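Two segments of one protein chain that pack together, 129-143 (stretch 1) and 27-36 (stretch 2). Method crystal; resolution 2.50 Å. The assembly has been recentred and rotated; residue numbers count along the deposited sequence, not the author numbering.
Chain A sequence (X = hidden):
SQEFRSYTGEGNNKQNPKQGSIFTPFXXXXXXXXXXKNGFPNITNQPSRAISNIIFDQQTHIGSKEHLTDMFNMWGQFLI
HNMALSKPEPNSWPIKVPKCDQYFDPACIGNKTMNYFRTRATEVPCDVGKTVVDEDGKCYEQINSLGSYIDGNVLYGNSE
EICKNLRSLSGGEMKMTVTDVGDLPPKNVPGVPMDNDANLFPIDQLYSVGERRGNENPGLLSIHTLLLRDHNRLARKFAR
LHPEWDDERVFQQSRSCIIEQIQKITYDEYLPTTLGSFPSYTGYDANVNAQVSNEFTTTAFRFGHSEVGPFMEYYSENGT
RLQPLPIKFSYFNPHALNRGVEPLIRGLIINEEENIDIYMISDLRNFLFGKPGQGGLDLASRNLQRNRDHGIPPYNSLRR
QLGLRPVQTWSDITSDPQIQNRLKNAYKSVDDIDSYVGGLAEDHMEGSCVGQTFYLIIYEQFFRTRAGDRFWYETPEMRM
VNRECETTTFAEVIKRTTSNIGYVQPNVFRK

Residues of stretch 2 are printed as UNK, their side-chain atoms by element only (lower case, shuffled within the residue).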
ATOM      1  N   GLY A 129     -17.891  -7.135  18.491  1.00 55.73           N
ATOM      2  CA  GLY A 129     -17.597  -6.280  17.359  1.00 54.57           C
ATOM      3  C   GLY A 129     -18.605  -6.433  16.231  1.00 54.38           C
ATOM      4  O   GLY A 129     -19.741  -6.876  16.415  1.00 58.49           O
ATOM      5  N   LYS A 130     -18.165  -6.042  15.036  1.00 54.19           N
ATOM      6  CA  LYS A 130     -18.970  -6.142  13.820  1.00 55.34           C
ATOM      7  C   LYS A 130     -18.470  -7.342  13.019  1.00 55.56           C
ATOM      8  O   LYS A 130     -17.463  -7.254  12.313  1.00 55.05           O
ATOM      9  CB  LYS A 130     -18.887  -4.856  13.000  1.00 54.17           C
ATOM     10  CG  LYS A 130     -19.490  -3.636  13.674  1.00 54.26           C
ATOM     11  CD  LYS A 130     -19.351  -2.398  12.793  1.00 53.77           C
ATOM     12  CE  LYS A 130     -19.859  -1.148  13.498  1.00 53.66           C
ATOM     13  NZ  LYS A 130     -21.317  -1.218  13.787  1.00 56.45           N
ATOM     14  N   THR A 131     -19.178  -8.461  13.125  1.00 57.58           N
ATOM     15  CA  THR A 131     -18.852  -9.655  12.351  1.00 58.12           C
ATOM     16  C   THR A 131     -20.131 -10.137  11.673  1.00 55.31           C
ATOM     17  O   THR A 131     -21.123  -9.407  11.551  1.00 54.21           O
ATOM     18  CB  THR A 131     -18.225 -10.739  13.237  1.00 57.00           C
ATOM     19  OG1 THR A 131     -17.823 -11.851  12.423  1.00 56.49           O
ATOM     20  CG2 THR A 131     -19.216 -11.218  14.296  1.00 56.44           C
ATOM     21  N   VAL A 132     -20.109 -11.384  11.207  1.00 56.50           N
ATOM     22  CA  VAL A 132     -21.288 -12.034  10.647  1.00 58.91           C
ATOM     23  C   VAL A 132     -21.156 -13.532  10.869  1.00 58.14           C
ATOM     24  O   VAL A 132     -20.055 -14.087  10.850  1.00 57.78           O
ATOM     25  CB  VAL A 132     -21.471 -11.716   9.144  1.00 57.86           C
ATOM     26  CG1 VAL A 132     -20.336 -12.308   8.308  1.00 57.19           C
ATOM     27  CG2 VAL A 132     -22.816 -12.227   8.659  1.00 57.30           C
ATOM     28  N   VAL A 133     -22.294 -14.187  11.084  1.00 58.29           N
ATOM     29  CA  VAL A 133     -22.321 -15.641  11.203  1.00 59.41           C
ATOM     30  C   VAL A 133     -22.119 -16.226   9.809  1.00 59.12           C
ATOM     31  O   VAL A 133     -22.972 -16.071   8.931  1.00 59.21           O
ATOM     32  CB  VAL A 133     -23.628 -16.132  11.834  1.00 59.90           C
ATOM     33  CG1 VAL A 133     -23.743 -17.655  11.743  1.00 60.33           C
ATOM     34  CG2 VAL A 133     -23.709 -15.686  13.287  1.00 59.15           C
ATOM     35  N   ASP A 134     -20.988 -16.894   9.602  1.00 59.89           N
ATOM     36  CA  ASP A 134     -20.719 -17.526   8.325  1.00 59.91           C
ATOM     37  C   ASP A 134     -21.774 -18.593   8.035  1.00 60.02           C
ATOM     38  O   ASP A 134     -22.560 -18.990   8.897  1.00 61.26           O
ATOM     39  CB  ASP A 134     -19.322 -18.146   8.320  1.00 59.52           C
ATOM     40  CG  ASP A 134     -18.818 -18.437   6.921  1.00 59.26           C
ATOM     41  OD1 ASP A 134     -18.353 -17.490   6.253  1.00 58.90           O
ATOM     42  OD2 ASP A 134     -18.891 -19.608   6.489  1.00 59.31           O
ATOM     43  N   GLU A 135     -21.772 -19.066   6.792  1.00 60.10           N
ATOM     44  CA  GLU A 135     -22.759 -20.044   6.363  1.00 61.12           C
ATOM     45  C   GLU A 135     -22.539 -21.411   6.999  1.00 61.26           C
ATOM     46  O   GLU A 135     -23.443 -22.250   6.947  1.00 61.35           O
ATOM     47  CB  GLU A 135     -22.738 -20.136   4.837  1.00 61.44           C
ATOM     48  CG  GLU A 135     -22.614 -18.754   4.181  1.00 62.94           C
ATOM     49  CD  GLU A 135     -22.865 -18.757   2.691  1.00 63.57           C
ATOM     50  OE1 GLU A 135     -23.483 -19.717   2.183  1.00 63.19           O
ATOM     51  OE2 GLU A 135     -22.441 -17.781   2.031  1.00 63.88           O
ATOM     52  N   ASP A 136     -21.379 -21.651   7.608  1.00 61.25           N
ATOM     53  CA  ASP A 136     -21.143 -22.867   8.374  1.00 61.68           C
ATOM     54  C   ASP A 136     -21.485 -22.702   9.848  1.00 61.48           C
ATOM     55  O   ASP A 136     -21.239 -23.620  10.637  1.00 60.72           O
ATOM     56  CB  ASP A 136     -19.686 -23.317   8.223  1.00 61.69           C
ATOM     57  CG  ASP A 136     -18.700 -22.350   8.861  1.00 62.65           C
ATOM     58  OD1 ASP A 136     -18.468 -22.447  10.085  1.00 60.88           O
ATOM     59  OD2 ASP A 136     -18.151 -21.495   8.137  1.00 62.34           O
ATOM     60  N   GLY A 137     -22.045 -21.559  10.237  1.00 60.23           N
ATOM     61  CA  GLY A 137     -22.496 -21.352  11.596  1.00 61.23           C
ATOM     62  C   GLY A 137     -21.479 -20.739  12.531  1.00 61.85           C
ATOM     63  O   GLY A 137     -21.732 -20.685  13.740  1.00 62.81           O
ATOM     64  N   LYS A 138     -20.344 -20.273  12.019  1.00 61.33           N
ATOM     65  CA  LYS A 138     -19.303 -19.674  12.842  1.00 59.66           C
ATOM     66  C   LYS A 138     -18.943 -18.307  12.282  1.00 59.16           C
ATOM     67  O   LYS A 138     -19.349 -17.937  11.180  1.00 60.00           O
ATOM     68  CB  LYS A 138     -18.064 -20.576  12.901  1.00 61.61           C
ATOM     69  CG  LYS A 138     -18.349 -21.976  13.432  1.00 63.12           C
ATOM     70  CD  LYS A 138     -17.113 -22.864  13.384  1.00 63.86           C
ATOM     71  CE  LYS A 138     -17.440 -24.308  13.747  1.00 64.37           C
ATOM     72  NZ  LYS A 138     -16.232 -25.183  13.703  1.00 66.37           N
ATOM     73  N   CYS A 139     -18.170 -17.552  13.053  1.00 59.44           N
ATOM     74  CA  CYS A 139     -17.779 -16.201  12.677  1.00 58.80           C
ATOM     75  C   CYS A 139     -16.283 -16.140  12.414  1.00 58.42           C
ATOM     76  O   CYS A 139     -15.475 -16.645  13.207  1.00 57.57           O
ATOM     77  CB  CYS A 139     -18.174 -15.196  13.761  1.00 58.28           C
ATOM     78  SG  CYS A 139     -19.957 -15.032  13.967  1.00 59.47           S
ATOM     79  N   TYR A 140     -15.926 -15.513  11.296  1.00 56.82           N
ATOM     80  CA  TYR A 140     -14.532 -15.406  10.874  1.00 58.36           C
ATOM     81  C   TYR A 140     -14.149 -13.966  10.600  1.00 58.06           C
ATOM     82  O   TYR A 140     -14.984 -13.132  10.234  1.00 57.46           O
ATOM     83  CB  TYR A 140     -14.237 -16.223   9.607  1.00 57.93           C
ATOM     84  CG  TYR A 140     -14.519 -17.687   9.782  1.00 58.55           C
ATOM     85  CD1 TYR A 140     -15.703 -18.224   9.327  1.00 59.30           C
ATOM     86  CD2 TYR A 140     -13.614 -18.530  10.424  1.00 58.81           C
ATOM     87  CE1 TYR A 140     -15.991 -19.558   9.483  1.00 59.84           C
ATOM     88  CE2 TYR A 140     -13.897 -19.870  10.589  1.00 60.64           C
ATOM     89  CZ  TYR A 140     -15.081 -20.383  10.119  1.00 60.46           C
ATOM     90  OH  TYR A 140     -15.351 -21.722  10.285  1.00 62.59           O
ATOM     91  N   GLU A 141     -12.859 -13.708  10.760  1.00 58.68           N
ATOM     92  CA  GLU A 141     -12.284 -12.411  10.449  1.00 57.62           C
ATOM     93  C   GLU A 141     -10.943 -12.595   9.761  1.00 57.68           C
ATOM     94  O   GLU A 141     -10.200 -13.534  10.070  1.00 58.00           O
ATOM     95  CB  GLU A 141     -12.122 -11.571  11.729  1.00 57.13           C
ATOM     96  CG  GLU A 141     -11.662 -10.135  11.500  1.00 57.39           C
ATOM     97  CD  GLU A 141     -12.467  -9.420  10.419  1.00 57.25           C
ATOM     98  OE1 GLU A 141     -12.066  -9.482   9.237  1.00 55.57           O
ATOM     99  OE2 GLU A 141     -13.500  -8.797  10.749  1.00 57.64           O
ATOM    100  N   GLN A 142     -10.665 -11.722   8.793  1.00 56.86           N
ATOM    101  CA  GLN A 142      -9.408 -11.817   8.072  1.00 57.80           C
ATOM    102  C   GLN A 142      -8.241 -11.363   8.945  1.00 57.27           C
ATOM    103  O   GLN A 142      -8.393 -10.553   9.868  1.00 55.87           O
ATOM    104  CB  GLN A 142      -9.451 -10.991   6.779  1.00 57.42           C
ATOM    105  CG  GLN A 142     -10.138 -11.685   5.601  1.00 57.38           C
ATOM    106  CD  GLN A 142     -11.650 -11.733   5.740  1.00 57.20           C
ATOM    107  OE1 GLN A 142     -12.275 -10.773   6.188  1.00 55.55           O
ATOM    108  NE2 GLN A 142     -12.242 -12.855   5.354  1.00 57.32           N
ATOM    109  N   ILE A 143      -7.063 -11.912   8.646  1.00 56.78           N
ATOM    110  CA  ILE A 143      -5.863 -11.736   9.470  1.00 58.89           C
ATOM    111  C   ILE A 143      -4.913 -10.773   8.775  1.00 57.19           C
ATOM    112  O   ILE A 143      -4.580 -10.952   7.596  1.00 55.55           O
ATOM    113  CB  ILE A 143      -5.167 -13.089   9.761  1.00 59.60           C
ATOM    114  CG1 ILE A 143      -5.957 -13.902  10.821  1.00 58.62           C
ATOM    115  CG2 ILE A 143      -3.713 -12.846  10.216  1.00 58.03           C
ATOM    116  CD1 ILE A 143      -5.527 -13.657  12.274  1.00 58.75           C
ATOM    117  N   UNK A  27      -9.991  -4.951  11.789  1.00 53.70           N
ATOM    118  CA  UNK A  27     -11.148  -4.283  12.368  1.00 54.08           C
ATOM    119  C   UNK A  27     -12.207  -4.116  11.282  1.00 53.85           C
ATOM    120  O   UNK A  27     -11.913  -4.144  10.085  1.00 52.83           O
ATOM    121  c   UNK A  27     -11.963  -2.133  13.472  1.00 55.19           C
ATOM    122  c   UNK A  27      -9.775  -3.118  14.152  1.00 55.51           C
ATOM    123  c   UNK A  27     -10.750  -2.918  12.989  1.00 54.36           C
ATOM    124  c   UNK A  27     -10.343  -3.911  15.323  1.00 55.78           C
ATOM    125  N   UNK A  28     -13.460  -3.959  11.703  1.00 52.10           N
ATOM    126  CA  UNK A  28     -14.571  -3.702  10.798  1.00 53.52           C
ATOM    127  C   UNK A  28     -15.227  -2.380  11.168  1.00 52.34           C
ATOM    128  O   UNK A  28     -15.578  -2.161  12.332  1.00 53.16           O
ATOM    129  c   UNK A  28     -15.241  -6.302   8.837  1.00 53.40           C
ATOM    130  c   UNK A  28     -14.830  -8.035   7.124  1.00 53.87           C
ATOM    131  n   UNK A  28     -15.251  -7.230   6.158  1.00 53.42           N
ATOM    132  n   UNK A  28     -14.818  -7.625   8.387  1.00 54.61           N
ATOM    133  c   UNK A  28     -15.117  -6.174  10.347  1.00 54.79           C
ATOM    134  n   UNK A  28     -14.418  -9.259   6.826  1.00 54.69           N
ATOM    135  c   UNK A  28     -15.609  -4.829  10.854  1.00 54.60           C
ATOM    136  N   UNK A  29     -15.383  -1.502  10.179  1.00 52.17           N
ATOM    137  CA  UNK A  29     -16.240  -0.336  10.356  1.00 53.21           C
ATOM    138  C   UNK A  29     -17.702  -0.681  10.124  1.00 53.14           C
ATOM    139  O   UNK A  29     -18.586  -0.045  10.708  1.00 54.89           O
ATOM    140  c   UNK A  29     -14.129   2.334   8.433  1.00 51.12           C
ATOM    141  c   UNK A  29     -15.824   0.783   9.401  1.00 53.70           C
ATOM    142  c   UNK A  29     -14.353   1.200   9.420  1.00 52.09           C
ATOM    143  c   UNK A  29     -13.917   1.603  10.820  1.00 50.43           C
ATOM    144  N   UNK A  30     -17.968  -1.683   9.287  1.00 53.63           N
ATOM    145  CA  UNK A  30     -19.319  -2.092   8.938  1.00 53.98           C
ATOM    146  C   UNK A  30     -19.408  -3.611   8.978  1.00 53.96           C
ATOM    147  O   UNK A  30     -18.441  -4.310   8.668  1.00 54.56           O
ATOM    148  c   UNK A  30     -19.709  -1.579   7.548  1.00 52.61           C
ATOM    149  N   UNK A  31     -20.574  -4.116   9.366  1.00 55.57           N
ATOM    150  CA  UNK A  31     -20.771  -5.557   9.400  1.00 56.02           C
ATOM    151  C   UNK A  31     -20.479  -6.152   8.023  1.00 55.21           C
ATOM    152  O   UNK A  31     -20.899  -5.591   7.007  1.00 55.14           O
ATOM    153  o   UNK A  31     -22.244  -6.598  12.097  1.00 56.10           O
ATOM    154  n   UNK A  31     -22.896  -4.499  11.652  1.00 55.59           N
ATOM    155  c   UNK A  31     -22.449  -5.694  11.290  1.00 55.18           C
ATOM    156  c   UNK A  31     -22.202  -5.901   9.815  1.00 54.50           C
ATOM    157  N   UNK A  32     -19.756  -7.265   7.947  1.00 56.22           N
ATOM    158  CA  UNK A  32     -19.588  -7.937   6.655  1.00 56.29           C
ATOM    159  C   UNK A  32     -20.791  -8.798   6.306  1.00 56.30           C
ATOM    160  O   UNK A  32     -21.522  -9.273   7.178  1.00 56.07           O
ATOM    161  c   UNK A  32     -18.337  -8.800   6.869  1.00 55.08           C
ATOM    162  c   UNK A  32     -18.324  -9.081   8.328  1.00 54.72           C
ATOM    163  c   UNK A  32     -18.927  -7.879   9.000  1.00 55.09           C
ATOM    164  N   UNK A  33     -21.000  -8.985   5.001  1.00 56.08           N
ATOM    165  CA  UNK A  33     -21.988  -9.941   4.515  1.00 56.49           C
ATOM    166  C   UNK A  33     -21.324 -11.307   4.444  1.00 56.89           C
ATOM    167  O   UNK A  33     -20.105 -11.417   4.287  1.00 58.43           O
ATOM    168  c   UNK A  33     -23.378  -8.243   3.288  1.00 57.77           C
ATOM    169  c   UNK A  33     -22.004  -9.219   0.682  1.00 57.61           C
ATOM    170  c   UNK A  33     -21.472  -9.349   2.101  1.00 57.57           C
ATOM    171  c   UNK A  33     -22.574  -9.523   3.149  1.00 57.10           C
ATOM    172  N   UNK A  34     -22.129 -12.361   4.567  1.00 57.94           N
ATOM    173  CA  UNK A  34     -21.598 -13.719   4.576  1.00 58.19           C
ATOM    174  C   UNK A  34     -20.704 -13.954   3.367  1.00 57.58           C
ATOM    175  O   UNK A  34     -21.112 -13.737   2.222  1.00 59.46           O
ATOM    176  c   UNK A  34     -22.746 -14.732   4.592  1.00 58.77           C
ATOM    177  n   UNK A  34     -26.187 -17.448   5.159  1.00 63.51           N
ATOM    178  c   UNK A  34     -23.665 -14.607   5.798  1.00 59.03           C
ATOM    179  c   UNK A  34     -25.358 -16.239   4.870  1.00 59.92           C
ATOM    180  c   UNK A  34     -24.461 -15.885   6.043  1.00 60.66           C
ATOM    181  N   UNK A  35     -19.473 -14.394   3.626  1.00 57.19           N
ATOM    182  CA  UNK A  35     -18.505 -14.654   2.569  1.00 58.77           C
ATOM    183  C   UNK A  35     -18.131 -16.126   2.453  1.00 58.92           C
ATOM    184  O   UNK A  35     -17.352 -16.480   1.563  1.00 59.76           O
ATOM    185  c   UNK A  35     -17.237 -13.806   2.778  1.00 58.79           C
ATOM    186  c   UNK A  35     -16.694 -13.842   4.181  1.00 57.64           C
ATOM    187  c   UNK A  35     -15.865 -14.871   4.594  1.00 57.87           C
ATOM    188  c   UNK A  35     -15.362 -14.902   5.879  1.00 57.57           C
ATOM    189  c   UNK A  35     -15.676 -13.894   6.766  1.00 57.21           C
ATOM    190  c   UNK A  35     -16.996 -12.834   5.081  1.00 57.54           C
ATOM    191  c   UNK A  35     -16.494 -12.859   6.368  1.00 57.09           C
ATOM    192  N   UNK A  36     -18.666 -16.987   3.316  1.00 60.19           N
ATOM    193  CA  UNK A  36     -18.515 -18.437   3.188  1.00 61.00           C
ATOM    194  C   UNK A  36     -17.040 -18.823   3.040  1.00 59.79           C
ATOM    195  O   UNK A  36     -16.583 -19.295   1.999  1.00 59.54           O
ATOM    196  o   UNK A  36     -20.458 -20.908   2.763  1.00 62.07           O
ATOM    197  c   UNK A  36     -19.345 -18.940   2.002  1.00 60.89           C
ATOM    198  c   UNK A  36     -19.581 -20.432   2.048  1.00 60.68           C
ATOM    199  n   UNK A  36     -18.803 -21.178   1.280  1.00 62.71           N
TER

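Position 27 carries four side-chain carbons, forked at the first, with one arm two carbons long, and none of them touches stretch 1. The fork at CB marks isoleucine. The CA-to-CB bond of Ile27 points away, so this contact puts little demand on its side chain.

Position 28 has three carbons, a nitrogen, and then a carbon bearing two more nitrogens. The nitrogen within the chain lies 2.9 Å from Glu141 OE2, and a carbon nearer the root lies 3.2 Å from Lys130 O. The outline is a guanidinium: this is arginine, whose length suits a buried place where the charge must reach an acid. Arg28 NE donates to Glu141 OE2 within a salt bridge that meets the guanidinium at its edge, while Arg28 NH2 adds a weak hydrogen bond to Glu141 OE1 at 3.4 Å.

Position 29 shows four carbons forked at the second, none close to stretch 1; its backbone O lies 3.2 Å from Lys130 CD. It is leucine. The CA-to-CB bond of Leu29 points away, so the contact asks little of the side chain.

At position 30 there is a single side-chain carbon, clear of stretch 1, while the backbone N lies 3.8 Å from Lys130 CD. The residue is alanine, and with the CA-to-CB bond of Ala30 pointing away, a methyl suffices here.

Position 31 has two carbons, the second carrying one oxygen and one nitrogen, and this end comes near the backbone of Lys130 and Thr131. That identifies asparagine: the CA-to-CB bond of Asn31 points sideways, but its compact polar group can still reach that backbone.

Position 32 has three carbons closing a ring onto the backbone N, with a ring carbon 3.8 Å from Val132 CG1. Only proline does this. Pro32 suits the place by offering Val132 a compact apolar surface, and Pro32 O is 3.1 Å from Val132 CB.

Position 33 again has four carbons forked at the first, one arm two carbons long, with none near stretch 1: isoleucine. The CA-to-CB bond of Ile33 points away, so this contact hardly constrains it.

Position 34 is four carbons in a row ending in nitrogen, with one carbon 3.8 Å from Val132 CG2 and another 3.3 Å from Val133 O. It is lysine; the apolar stem of Lys34 packs on Val132, in a residue that remains exposed.

Position 35 has one carbon and then a ring of six, with Gln142 NE2 over one face and Asp134 OD1 over the other. It is phenylalanine. The flat ring of Phe35 fits between those groups, while at its edge CZ lies 3.6 Å from Tyr140 O and 3.9 Å from Tyr140 CB.

Position 36 has two carbons, the second with one oxygen and one nitrogen; the oxygen lies 3.2 Å from Glu135 CB. It is asparagine, and the short amide of Asn36 fits beside Glu135.

The contact buries 928 Å² with no regular secondary structure in stretch 2. Arg28 and Glu141 supply its charged anchor, Val132 packs against Pro32 and Phe35, and the stems of Lys130 and Lys34 extend the packing.

Stretch 2 (27-36) IRLANPIKFN
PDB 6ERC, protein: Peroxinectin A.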